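Local coordinates for SYE1 from Shewanella oneidensis, a protein that binds FMN and, as an Old Yellow Enzyme homologue, probably reduces carbon-carbon double bonds with electrons taken from NADH or NADPH, in two crystal structures: PDB 4AWS (chain A, 1.00 Å), residues 42-47 and 355-360; PDB 2GOU (chain B, 1.40 Å), residues 42-47 and 355-360. Both blocks share one frame: the second was fitted to the first on N, CA, C and O of the twelve residues, RMSD 0.05 Å. Numbering follows each deposited sequence.

Structure 1 (4AWS); sequences AIYYAQ and KGLTDY. It carries 1 engineered substitution outside these segments. With BOG (octyl beta-D-glucopyranoside), chain C.
Tyr44 CA and Thr358 CA, 5.2 Å apart, mark where helix 39-46, which follows the first strand of the flavin-binding TIM barrel, meets the irregular chain 355-360 near the C-terminus. The Tyr44 ring meets Leu357: CD1 of the leucine sits 3.7 Å from the ring centroid and 17° off its normal, a CH-pi contact over one face. With CG of Tyr44 anti to the backbone N (chi1 162°), the ring turns a face to Leu357 CD1, and the side chains cross at about a right angle. Thr358 CG2 packs 3.8 Å from Tyr44 CB and equally near Ile43 CG2, while its OG1 is hydrogen-bonded to Glu354. Within 355-360, Gly356 N donates to Asp359 OD1 over 2.9 Å (146° at the hydrogen), bridging a short turn. The Ala42 methyl packs on Ile85 and Val86 of helix 77-92. Octyl glucoside lies against the helix: its C7' is 3.7 Å from Ala42 CB, its C2' 3.9 Å from Ala46 CB, and its sugar O6 3.4 Å from Gln47 CG. The FMN lies about 7 Å from the Tyr44 side chain.

Structure 2 (2GOU); sequences AIYYAQ and KGLTDY.
The backbones come nearest at Tyr44 CA and Thr358 CA, 5.2 Å from each other, with helical 42-46 facing a chain that has no regular secondary structure. Over one face of the Tyr44 ring lies CD1 of Leu357, 3.7 Å from the centroid and 18° from the normal, the geometry of a CH-pi contact. Chi1 of Tyr44 is 165°, which places CG anti to the backbone N and turns a ring face to Leu357 CD1; the two side chains cross at about a right angle. The methyl CG2 of Thr358 packs 3.8 Å from Tyr44 CB and equally near Ile43 CG2. The hydroxyl of that threonine is engaged elsewhere, in a hydrogen bond to Glu354. Gly356 N donates to Asp359 OD1 at 2.8 Å, with an angle of 154° at the hydrogen, bridging a short turn. The Ala42 methyl packs on Ile85 and Val86 of helix 77-93. From the Tyr44 side chain to the bound FMN is about 7 Å.

Comparison
The hydrogen bond from Gly356(A) N to Asp359(A) OD1, 2.9 Å, is kept as Gly356(B) N to Asp359(B) OD1, 2.8 Å. Packing across the segments is kept too: Tyr44(A), Leu357(A) and Thr358(A) hold their places in structure 2, with Leu357(A) CD1 over a face of the Tyr44(A) ring and Leu357(B) CD1 likewise over that of Tyr44(B). The CA atoms of Ala42(A) and Ala46(A) match those of Ala42(B) and Ala46(B) within the error, so at these two positions the backbone does not answer measurably to the bound group. The difference is the octyl glucoside, modelled here in structure 1 alone, where it touches Ala42(A), Ile43(A), Ala46(A) and Gln47(A). Its tail runs along the helix, with C7' 3.7 Å from Ala42(A) CB and C2' 3.9 Å from Ala46(A) CB, apolar contacts; its sugar O6 comes within 3.4 Å of Gln47(A) CG. In structure 2 no ligand or ion is modelled at that place, so these detergent contacts have no counterpart at Ala42(B) and Ala46(B).

Structure 1 (4AWS)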
loop_
_atom_site.group_PDB
_atom_site.type_symbol
_atom_site.label_atom_id
_atom_site.label_comp_id
_atom_site.label_asym_id
_atom_site.label_seq_id
_atom_site.Cartn_x
_atom_site.Cartn_y
_atom_site.Cartn_z
ATOM N N ALA A 42 -1.344 12.472 -12.451
ATOM C CA ALA A 42 -0.325 13.408 -12.058
ATOM C C ALA A 42 -0.918 14.662 -11.418
ATOM O O ALA A 42 -0.407 15.151 -10.397
ATOM C CB ALA A 42 0.560 13.765 -13.262
ATOM N N ILE A 43 -2.002 15.184 -12.000
ATOM C CA ILE A 43 -2.696 16.340 -11.401
ATOM C C ILE A 43 -3.198 15.982 -10.017
ATOM O O ILE A 43 -3.017 16.740 -9.051
ATOM C CB ILE A 43 -3.836 16.796 -12.325
ATOM C CG1 ILE A 43 -3.304 17.382 -13.639
ATOM C CG2 ILE A 43 -4.726 17.815 -11.615
ATOM C CD1 ILE A 43 -4.331 17.570 -14.703
ATOM N N TYR A 44 -3.868 14.853 -9.914
ATOM C CA TYR A 44 -4.431 14.367 -8.656
ATOM C C TYR A 44 -3.395 14.305 -7.535
ATOM O O TYR A 44 -3.614 14.783 -6.439
ATOM C CB TYR A 44 -5.041 13.029 -8.928
ATOM C CG TYR A 44 -5.334 12.123 -7.754
ATOM C CD1 TYR A 44 -6.373 12.374 -6.864
ATOM C CD2 TYR A 44 -4.546 10.992 -7.569
ATOM C CE1 TYR A 44 -6.601 11.520 -5.803
ATOM C CE2 TYR A 44 -4.794 10.108 -6.536
ATOM C CZ TYR A 44 -5.821 10.382 -5.661
ATOM O OH TYR A 44 -6.166 9.499 -4.648
ATOM N N TYR A 45 -2.248 13.667 -7.809
ATOM C CA TYR A 45 -1.218 13.558 -6.795
ATOM C C TYR A 45 -0.622 14.912 -6.503
ATOM O O TYR A 45 -0.366 15.240 -5.326
ATOM C CB TYR A 45 -0.189 12.549 -7.191
ATOM C CG TYR A 45 -0.582 11.094 -7.043
ATOM C CD1 TYR A 45 -0.720 10.521 -5.778
ATOM C CD2 TYR A 45 -0.776 10.287 -8.144
ATOM C CE1 TYR A 45 -1.048 9.199 -5.629
ATOM C CE2 TYR A 45 -1.099 8.940 -7.989
ATOM C CZ TYR A 45 -1.239 8.406 -6.730
ATOM O OH TYR A 45 -1.516 7.061 -6.552
ATOM N N ALA A 46 -0.353 15.735 -7.523
ATOM C CA ALA A 46 0.264 17.043 -7.278
ATOM C C ALA A 46 -0.664 17.931 -6.463
ATOM O O ALA A 46 -0.158 18.747 -5.667
ATOM C CB ALA A 46 0.619 17.686 -8.614
ATOM N N GLN A 47 -1.970 17.803 -6.617
ATOM C CA GLN A 47 -2.912 18.543 -5.797
ATOM C C GLN A 47 -2.796 18.229 -4.301
ATOM O O GLN A 47 -3.241 19.021 -3.491
ATOM C CB GLN A 47 -4.337 18.222 -6.198
ATOM C CG GLN A 47 -4.808 18.852 -7.522
ATOM C CD GLN A 47 -6.205 18.505 -7.901
ATOM O OE1 GLN A 47 -6.811 19.191 -8.807
ATOM N NE2 GLN A 47 -6.770 17.540 -7.386
ATOM N N LYS A 355 -13.755 13.378 -12.919
ATOM C CA LYS A 355 -14.840 13.641 -11.936
ATOM C C LYS A 355 -14.652 12.706 -10.746
ATOM O O LYS A 355 -14.512 11.490 -10.884
ATOM C CB LYS A 355 -16.211 13.440 -12.568
ATOM C CG LYS A 355 -16.460 14.464 -13.647
ATOM C CD LYS A 355 -17.849 14.292 -14.303
ATOM C CE LYS A 355 -18.062 15.366 -15.341
ATOM N NZ LYS A 355 -18.109 16.744 -14.752
ATOM N N GLY A 356 -14.643 13.293 -9.566
ATOM C CA GLY A 356 -14.365 12.577 -8.355
ATOM C C GLY A 356 -12.919 12.229 -8.150
ATOM O O GLY A 356 -12.620 11.414 -7.252
ATOM N N LEU A 357 -12.014 12.823 -8.922
ATOM C CA LEU A 357 -10.588 12.609 -8.825
ATOM C C LEU A 357 -9.882 13.931 -8.577
ATOM O O LEU A 357 -9.277 14.158 -7.534
ATOM C CB LEU A 357 -10.021 11.882 -10.046
ATOM C CG LEU A 357 -8.550 11.526 -9.938
ATOM C CD1 LEU A 357 -8.312 10.312 -9.019
ATOM C CD2 LEU A 357 -7.945 11.295 -11.319
ATOM N N THR A 358 -9.974 14.843 -9.556
ATOM C CA THR A 358 -9.253 16.106 -9.537
ATOM C C THR A 358 -10.135 17.332 -9.322
ATOM O O THR A 358 -9.637 18.452 -9.340
ATOM C CB THR A 358 -8.431 16.312 -10.836
ATOM O OG1 THR A 358 -9.378 16.266 -11.914
ATOM C CG2 THR A 358 -7.387 15.243 -11.001
ATOM N N ASP A 359 -11.422 17.135 -9.134
ATOM C CA ASP A 359 -12.355 18.244 -9.051
ATOM C C ASP A 359 -12.919 18.424 -7.668
ATOM O O ASP A 359 -13.893 19.167 -7.499
ATOM C CB ASP A 359 -13.463 18.125 -10.103
ATOM C CG ASP A 359 -14.385 16.949 -9.959
ATOM O OD1 ASP A 359 -14.103 16.087 -9.095
ATOM O OD2 ASP A 359 -15.323 16.826 -10.755
ATOM N N TYR A 360 -12.323 17.853 -6.615
ATOM C CA TYR A 360 -12.598 18.262 -5.257
ATOM C C TYR A 360 -11.854 19.552 -4.979
ATOM O O TYR A 360 -10.610 19.587 -5.115
ATOM C CB TYR A 360 -12.187 17.196 -4.267
ATOM C CG TYR A 360 -12.986 15.939 -4.237
ATOM C CD1 TYR A 360 -14.155 15.848 -3.495
ATOM C CD2 TYR A 360 -12.562 14.784 -4.892
ATOM C CE1 TYR A 360 -14.893 14.685 -3.407
ATOM C CE2 TYR A 360 -13.307 13.623 -4.822
ATOM C CZ TYR A 360 -14.456 13.559 -4.088
ATOM O OH TYR A 360 -15.190 12.410 -3.964
HETATM C C1 BOG C . -2.269 22.628 -7.868
HETATM O O1 BOG C . -2.041 22.185 -9.221
HETATM C C2 BOG C . -1.973 24.133 -7.909
HETATM O O2 BOG C . -0.618 24.417 -8.258
HETATM C C3 BOG C . -2.344 24.754 -6.545
HETATM O O3 BOG C . -2.111 26.158 -6.603
HETATM C C4 BOG C . -3.856 24.533 -6.422
HETATM O O4 BOG C . -4.460 25.251 -5.365
HETATM C C5 BOG C . -4.111 23.022 -6.429
HETATM O O5 BOG C . -3.691 22.443 -7.663
HETATM C C6 BOG C . -5.661 22.949 -6.439
HETATM O O6 BOG C . -5.980 21.671 -5.953
HETATM C "C1'" BOG C . -1.858 20.760 -9.141
HETATM C "C2'" BOG C . -1.529 20.264 -10.538
HETATM C "C3'" BOG C . -0.158 20.608 -11.033
HETATM C "C4'" BOG C . -0.007 20.415 -12.557
HETATM C "C5'" BOG C . 0.172 18.927 -12.827
HETATM C "C6'" BOG C . 0.205 18.676 -14.347
HETATM C "C7'" BOG C . 0.426 17.176 -14.581
HETATM C "C8'" BOG C . 0.478 16.813 -16.074
#

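Structure 2 (2GOU)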
loop_
_atom_site.group_PDB
_atom_site.type_symbol
_atom_site.label_atom_id
_atom_site.label_comp_id
_atom_site.label_asym_id
_atom_site.label_seq_id
_atom_site.Cartn_x
_atom_site.Cartn_y
_atom_site.Cartn_z
ATOM N N ALA B 42 -1.368 12.524 -12.482
ATOM C CA ALA B 42 -0.307 13.441 -12.078
ATOM C C ALA B 42 -0.916 14.675 -11.403
ATOM O O ALA B 42 -0.406 15.151 -10.384
ATOM C CB ALA B 42 0.533 13.844 -13.286
ATOM N N ILE B 43 -2.010 15.186 -11.963
ATOM C CA ILE B 43 -2.687 16.344 -11.383
ATOM C C ILE B 43 -3.227 15.974 -10.002
ATOM O O ILE B 43 -3.054 16.716 -9.039
ATOM C CB ILE B 43 -3.849 16.799 -12.285
ATOM C CG1 ILE B 43 -3.291 17.385 -13.583
ATOM C CG2 ILE B 43 -4.716 17.827 -11.565
ATOM C CD1 ILE B 43 -4.347 17.656 -14.626
ATOM N N TYR B 44 -3.872 14.815 -9.927
ATOM C CA TYR B 44 -4.439 14.292 -8.690
ATOM C C TYR B 44 -3.406 14.246 -7.563
ATOM O O TYR B 44 -3.650 14.740 -6.466
ATOM C CB TYR B 44 -4.987 12.895 -8.976
ATOM C CG TYR B 44 -5.306 12.052 -7.769
ATOM C CD1 TYR B 44 -6.375 12.363 -6.933
ATOM C CD2 TYR B 44 -4.575 10.895 -7.502
ATOM C CE1 TYR B 44 -6.714 11.538 -5.870
ATOM C CE2 TYR B 44 -4.902 10.063 -6.435
ATOM C CZ TYR B 44 -5.983 10.392 -5.628
ATOM O OH TYR B 44 -6.360 9.548 -4.609
ATOM N N TYR B 45 -2.246 13.657 -7.825
ATOM C CA TYR B 45 -1.228 13.584 -6.789
ATOM C C TYR B 45 -0.605 14.943 -6.493
ATOM O O TYR B 45 -0.355 15.275 -5.341
ATOM C CB TYR B 45 -0.152 12.569 -7.177
ATOM C CG TYR B 45 -0.610 11.132 -7.038
ATOM C CD1 TYR B 45 -0.843 10.579 -5.780
ATOM C CD2 TYR B 45 -0.788 10.318 -8.160
ATOM C CE1 TYR B 45 -1.233 9.256 -5.635
ATOM C CE2 TYR B 45 -1.182 8.990 -8.027
ATOM C CZ TYR B 45 -1.398 8.468 -6.762
ATOM O OH TYR B 45 -1.768 7.155 -6.614
ATOM N N ALA B 46 -0.364 15.743 -7.525
ATOM C CA ALA B 46 0.229 17.055 -7.301
ATOM C C ALA B 46 -0.678 17.944 -6.449
ATOM O O ALA B 46 -0.195 18.772 -5.676
ATOM C CB ALA B 46 0.538 17.728 -8.636
ATOM N N GLN B 47 -1.988 17.763 -6.586
ATOM C CA GLN B 47 -2.963 18.532 -5.814
ATOM C C GLN B 47 -2.858 18.215 -4.331
ATOM O O GLN B 47 -3.290 19.002 -3.490
ATOM C CB GLN B 47 -4.393 18.204 -6.261
ATOM C CG GLN B 47 -4.824 18.850 -7.570
ATOM C CD GLN B 47 -6.257 18.517 -7.969
ATOM O OE1 GLN B 47 -6.841 19.186 -8.827
ATOM N NE2 GLN B 47 -6.822 17.483 -7.367
ATOM N N LYS B 355 -13.715 13.426 -12.875
ATOM C CA LYS B 355 -14.799 13.646 -11.930
ATOM C C LYS B 355 -14.623 12.734 -10.727
ATOM O O LYS B 355 -14.533 11.515 -10.857
ATOM C CB LYS B 355 -16.150 13.402 -12.606
ATOM C CG LYS B 355 -16.527 14.518 -13.564
ATOM C CD LYS B 355 -17.852 14.247 -14.254
ATOM C CE LYS B 355 -18.395 15.515 -14.892
ATOM N NZ LYS B 355 -17.398 16.167 -15.782
ATOM N N GLY B 356 -14.566 13.342 -9.549
ATOM C CA GLY B 356 -14.375 12.566 -8.342
ATOM C C GLY B 356 -12.915 12.230 -8.122
ATOM O O GLY B 356 -12.598 11.437 -7.245
ATOM N N LEU B 357 -12.034 12.832 -8.919
ATOM C CA LEU B 357 -10.598 12.608 -8.788
ATOM C C LEU B 357 -9.862 13.929 -8.581
ATOM O O LEU B 357 -9.261 14.155 -7.538
ATOM C CB LEU B 357 -10.041 11.913 -10.037
ATOM C CG LEU B 357 -8.555 11.546 -9.948
ATOM C CD1 LEU B 357 -8.385 10.320 -9.059
ATOM C CD2 LEU B 357 -7.989 11.280 -11.347
ATOM N N THR B 358 -9.941 14.820 -9.562
ATOM C CA THR B 358 -9.232 16.090 -9.501
ATOM C C THR B 358 -10.127 17.310 -9.330
ATOM O O THR B 358 -9.638 18.443 -9.331
ATOM C CB THR B 358 -8.407 16.292 -10.777
ATOM O OG1 THR B 358 -9.287 16.246 -11.908
ATOM C CG2 THR B 358 -7.358 15.198 -10.914
ATOM N N ASP B 359 -11.430 17.093 -9.182
ATOM C CA ASP B 359 -12.329 18.226 -9.045
ATOM C C ASP B 359 -12.878 18.486 -7.654
ATOM O O ASP B 359 -13.889 19.164 -7.499
ATOM C CB ASP B 359 -13.462 18.162 -10.080
ATOM C CG ASP B 359 -14.313 16.928 -9.953
ATOM O OD1 ASP B 359 -14.052 16.091 -9.068
ATOM O OD2 ASP B 359 -15.257 16.801 -10.766
ATOM N N TYR B 360 -12.233 17.920 -6.639
ATOM C CA TYR B 360 -12.618 18.230 -5.268
ATOM C C TYR B 360 -11.843 19.528 -5.026
ATOM O O TYR B 360 -10.614 19.563 -5.136
ATOM C CB TYR B 360 -12.140 17.170 -4.282
ATOM C CG TYR B 360 -12.967 15.907 -4.254
ATOM C CD1 TYR B 360 -12.561 14.774 -4.947
ATOM C CD2 TYR B 360 -14.132 15.835 -3.486
ATOM C CE1 TYR B 360 -13.285 13.587 -4.874
ATOM C CE2 TYR B 360 -14.868 14.655 -3.403
ATOM C CZ TYR B 360 -14.433 13.536 -4.095
ATOM O OH TYR B 360 -15.113 12.354 -3.971
#